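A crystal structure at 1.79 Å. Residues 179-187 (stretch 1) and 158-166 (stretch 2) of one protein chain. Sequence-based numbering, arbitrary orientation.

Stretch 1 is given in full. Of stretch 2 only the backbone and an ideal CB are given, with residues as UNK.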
# COMPACT_ATOMS: atom_id res chain seq x y z
N ALA A 179 11.35 -16.57 -23.72
CA ALA A 179 10.52 -15.58 -24.39
C ALA A 179 11.37 -14.86 -25.43
O ALA A 179 12.43 -14.33 -25.10
CB ALA A 179 9.96 -14.56 -23.39
N ILE A 180 10.90 -14.84 -26.68
CA ILE A 180 11.63 -14.24 -27.80
C ILE A 180 10.71 -13.29 -28.57
O ILE A 180 9.63 -13.71 -28.99
CB ILE A 180 12.19 -15.32 -28.74
CG1 ILE A 180 13.05 -16.32 -27.97
CG2 ILE A 180 12.96 -14.68 -29.91
CD1 ILE A 180 13.71 -17.44 -28.84
N PRO A 181 11.10 -12.04 -28.84
CA PRO A 181 10.22 -11.17 -29.62
C PRO A 181 10.02 -11.69 -31.04
O PRO A 181 10.92 -12.30 -31.64
CB PRO A 181 10.95 -9.81 -29.64
CG PRO A 181 11.91 -9.90 -28.49
CD PRO A 181 12.32 -11.34 -28.42
N ARG A 182 8.83 -11.43 -31.58
CA ARG A 182 8.63 -11.61 -33.01
C ARG A 182 9.65 -10.80 -33.79
O ARG A 182 10.15 -9.77 -33.33
CB ARG A 182 7.22 -11.16 -33.41
CG ARG A 182 6.08 -11.96 -32.83
CD ARG A 182 4.74 -11.25 -33.18
NE ARG A 182 3.57 -12.06 -32.89
CZ ARG A 182 2.32 -11.64 -33.04
NH1 ARG A 182 2.06 -10.41 -33.45
NH2 ARG A 182 1.32 -12.47 -32.77
N VAL A 183 9.97 -11.27 -35.00
CA VAL A 183 10.89 -10.53 -35.86
C VAL A 183 10.29 -9.17 -36.18
O VAL A 183 9.10 -9.06 -36.51
CB VAL A 183 11.21 -11.33 -37.14
CG1 VAL A 183 11.95 -12.59 -36.78
CG2 VAL A 183 9.93 -11.66 -37.90
N GLY A 184 11.09 -8.12 -36.01
CA GLY A 184 10.62 -6.75 -36.16
C GLY A 184 10.18 -6.08 -34.88
O GLY A 184 10.07 -4.85 -34.84
N ASP A 185 9.91 -6.85 -33.82
CA ASP A 185 9.49 -6.32 -32.54
C ASP A 185 10.68 -6.27 -31.57
O ASP A 185 11.70 -6.94 -31.78
CB ASP A 185 8.38 -7.17 -31.92
CG ASP A 185 7.06 -7.04 -32.66
OD1 ASP A 185 6.91 -6.12 -33.50
OD2 ASP A 185 6.17 -7.87 -32.40
N TRP A 186 10.52 -5.50 -30.49
CA TRP A 186 11.53 -5.47 -29.44
C TRP A 186 11.21 -6.34 -28.24
O TRP A 186 12.14 -6.70 -27.51
CB TRP A 186 11.77 -4.04 -28.95
CG TRP A 186 12.19 -3.07 -30.00
CD1 TRP A 186 12.62 -3.35 -31.26
CD2 TRP A 186 12.21 -1.65 -29.88
NE1 TRP A 186 12.90 -2.20 -31.93
CE2 TRP A 186 12.66 -1.13 -31.10
CE3 TRP A 186 11.90 -0.76 -28.84
CZ2 TRP A 186 12.81 0.23 -31.33
CZ3 TRP A 186 12.03 0.60 -29.07
CH2 TRP A 186 12.49 1.08 -30.30
N TYR A 187 9.94 -6.68 -28.00
CA TYR A 187 9.54 -7.38 -26.79
C TYR A 187 8.66 -8.58 -27.14
O TYR A 187 7.86 -8.53 -28.08
CB TYR A 187 8.77 -6.44 -25.82
CG TYR A 187 9.63 -5.29 -25.38
CD1 TYR A 187 10.47 -5.41 -24.28
CD2 TYR A 187 9.61 -4.08 -26.06
CE1 TYR A 187 11.29 -4.37 -23.88
CE2 TYR A 187 10.43 -3.03 -25.67
CZ TYR A 187 11.27 -3.19 -24.59
OH TYR A 187 12.07 -2.14 -24.20
N UNK A 158 19.16 -23.21 -30.86
CA UNK A 158 20.19 -23.07 -31.89
C UNK A 158 19.79 -21.99 -32.89
O UNK A 158 19.82 -22.18 -34.10
CB UNK A 158 20.42 -24.40 -32.61
N UNK A 159 19.41 -20.82 -32.38
CA UNK A 159 18.90 -19.75 -33.23
C UNK A 159 19.94 -18.67 -33.55
O UNK A 159 19.74 -17.91 -34.50
CB UNK A 159 17.69 -19.10 -32.56
N UNK A 160 21.01 -18.58 -32.78
CA UNK A 160 22.11 -17.70 -33.13
C UNK A 160 21.85 -16.25 -32.76
O UNK A 160 20.89 -15.91 -32.08
CB UNK A 160 22.40 -17.80 -34.63
N UNK A 161 22.73 -15.38 -33.26
CA UNK A 161 22.72 -13.97 -32.92
C UNK A 161 21.69 -13.20 -33.73
O UNK A 161 21.54 -13.42 -34.94
CB UNK A 161 24.11 -13.37 -33.13
N UNK A 162 21.01 -12.26 -33.08
CA UNK A 162 20.00 -11.43 -33.72
C UNK A 162 20.07 -10.00 -33.19
O UNK A 162 20.10 -9.78 -31.97
CB UNK A 162 18.60 -12.02 -33.50
N UNK A 163 20.05 -9.03 -34.11
CA UNK A 163 20.06 -7.62 -33.72
C UNK A 163 18.63 -7.15 -33.49
O UNK A 163 17.79 -7.26 -34.39
CB UNK A 163 20.75 -6.76 -34.78
N UNK A 164 18.38 -6.63 -32.30
CA UNK A 164 17.08 -6.10 -31.89
C UNK A 164 17.32 -4.68 -31.39
O UNK A 164 18.08 -4.48 -30.44
CB UNK A 164 16.42 -6.97 -30.82
N UNK A 165 16.68 -3.71 -32.03
CA UNK A 165 16.81 -2.31 -31.62
C UNK A 165 18.28 -1.94 -31.41
O UNK A 165 18.66 -1.36 -30.40
CB UNK A 165 16.01 -2.05 -30.34
N UNK A 166 19.12 -2.33 -32.37
CA UNK A 166 20.53 -1.97 -32.37
C UNK A 166 21.45 -2.80 -31.51
O UNK A 166 22.67 -2.55 -31.51
CB UNK A 166 20.66 -0.51 -31.93

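Position 158 lies out of reach of stretch 1, with no atom of it within 5.5 Å of the ideal CB, so the visible atoms set no preference; the residue is Ser158.

At 159 the CA-to-CB bond points toward stretch 1, but the ideal CB again has nothing within 5.5 Å. A side chain must extend to make contact, and the nearby end of Ile180 is purely aliphatic, which suits leucine, isoleucine or methionine. Leu159 (chi1 m, chi2 t) closes the gap, its CD1 lying 3.7 Å from Ile180 CD1.

Position 160 is out of reach, and its phi of 80° by itself favours glycine; it is Gly160. Position 161, also out of reach, is left open by stretch 1. Asn161 occupies it, its OD1 hydrogen-bonded elsewhere in the structure.

Position 162 is the most informative. CA-to-CB points toward stretch 1, yet the ideal CB touches nothing, so only a long side chain can arrive. What awaits it is a turn rich in carbonyl oxygens: the type II turn from Arg182 to Asp185, with Pro181 O just before it. Lysine or arginine would suit; two separate acceptors favour a group with several donors. Arg162, with chi1 to chi3 all t, donates from NH1 to Pro181 O (2.7 Å, 172°) and from NH2 to Arg182 O (2.8 Å, 139°). Both oxygens lie at the guanidinium edge, near its plane, while Val183 CG1 covers one face. A water accepts from Arg162 NH2 (2.8 Å) and donates to Asp185 O (2.7 Å).

Position 163 is out of reach, and many residues would serve; it is Thr163.

At 164 CA-to-CB runs sideways, with the ideal CB 4.8 Å from Asp185 O and 5.3 Å from Trp186 CD1. The Pro181 ring and the Trp186 indole offer apolar surface, so a branched or long aliphatic chain fits. Ile164 uses both branches: CG2 is 4.0 Å from Trp186 CD1, and CD1 is 4.2 Å from Pro181 CG.

At 165 CA-to-CB points toward stretch 1, the ideal CB only 3.5 Å from Trp186 NE1. Phi/psi of 48/47 is left-handed, favouring glycine, asparagine or aspartate, and a CB here can pack on the indole. Asn165 does so: its CB sits 3.5 Å from the centroid of the five-membered ring of Trp186, 13° off the normal, a CH-pi contact.

Position 166 is out of reach, with a phi of 82° that favours glycine; it is Gly166.

Stretch 2 (158-166) SLGNRTING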
# COMPACT_ATOMS: atom_id res chain seq x y z
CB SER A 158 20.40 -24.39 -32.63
OG SER A 158 20.71 -25.44 -31.73
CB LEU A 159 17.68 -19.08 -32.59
CG LEU A 159 16.55 -20.06 -32.29
CD1 LEU A 159 15.44 -19.39 -31.46
CD2 LEU A 159 15.99 -20.63 -33.60
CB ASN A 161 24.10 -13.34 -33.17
CG ASN A 161 25.15 -13.83 -32.20
OD1 ASN A 161 24.89 -13.96 -31.01
ND2 ASN A 161 26.35 -14.10 -32.70
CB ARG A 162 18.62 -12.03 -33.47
CG ARG A 162 17.48 -11.19 -33.96
CD ARG A 162 16.14 -11.79 -33.51
NE ARG A 162 15.09 -10.79 -33.58
CZ ARG A 162 13.86 -10.95 -33.07
NH1 ARG A 162 13.53 -12.08 -32.47
NH2 ARG A 162 12.97 -9.97 -33.18
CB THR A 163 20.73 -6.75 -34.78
OG1 THR A 163 22.09 -7.14 -34.90
CG2 THR A 163 20.65 -5.27 -34.42
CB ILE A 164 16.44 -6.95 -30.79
CG1 ILE A 164 16.33 -8.41 -31.23
CG2 ILE A 164 15.08 -6.38 -30.43
CD1 ILE A 164 15.74 -9.35 -30.14
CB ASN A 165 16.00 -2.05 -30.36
CG ASN A 165 15.90 -0.57 -30.00
OD1 ASN A 165 16.03 0.30 -30.85
ND2 ASN A 165 15.64 -0.30 -28.71
O HOH W 1 13.25 -7.31 -33.94
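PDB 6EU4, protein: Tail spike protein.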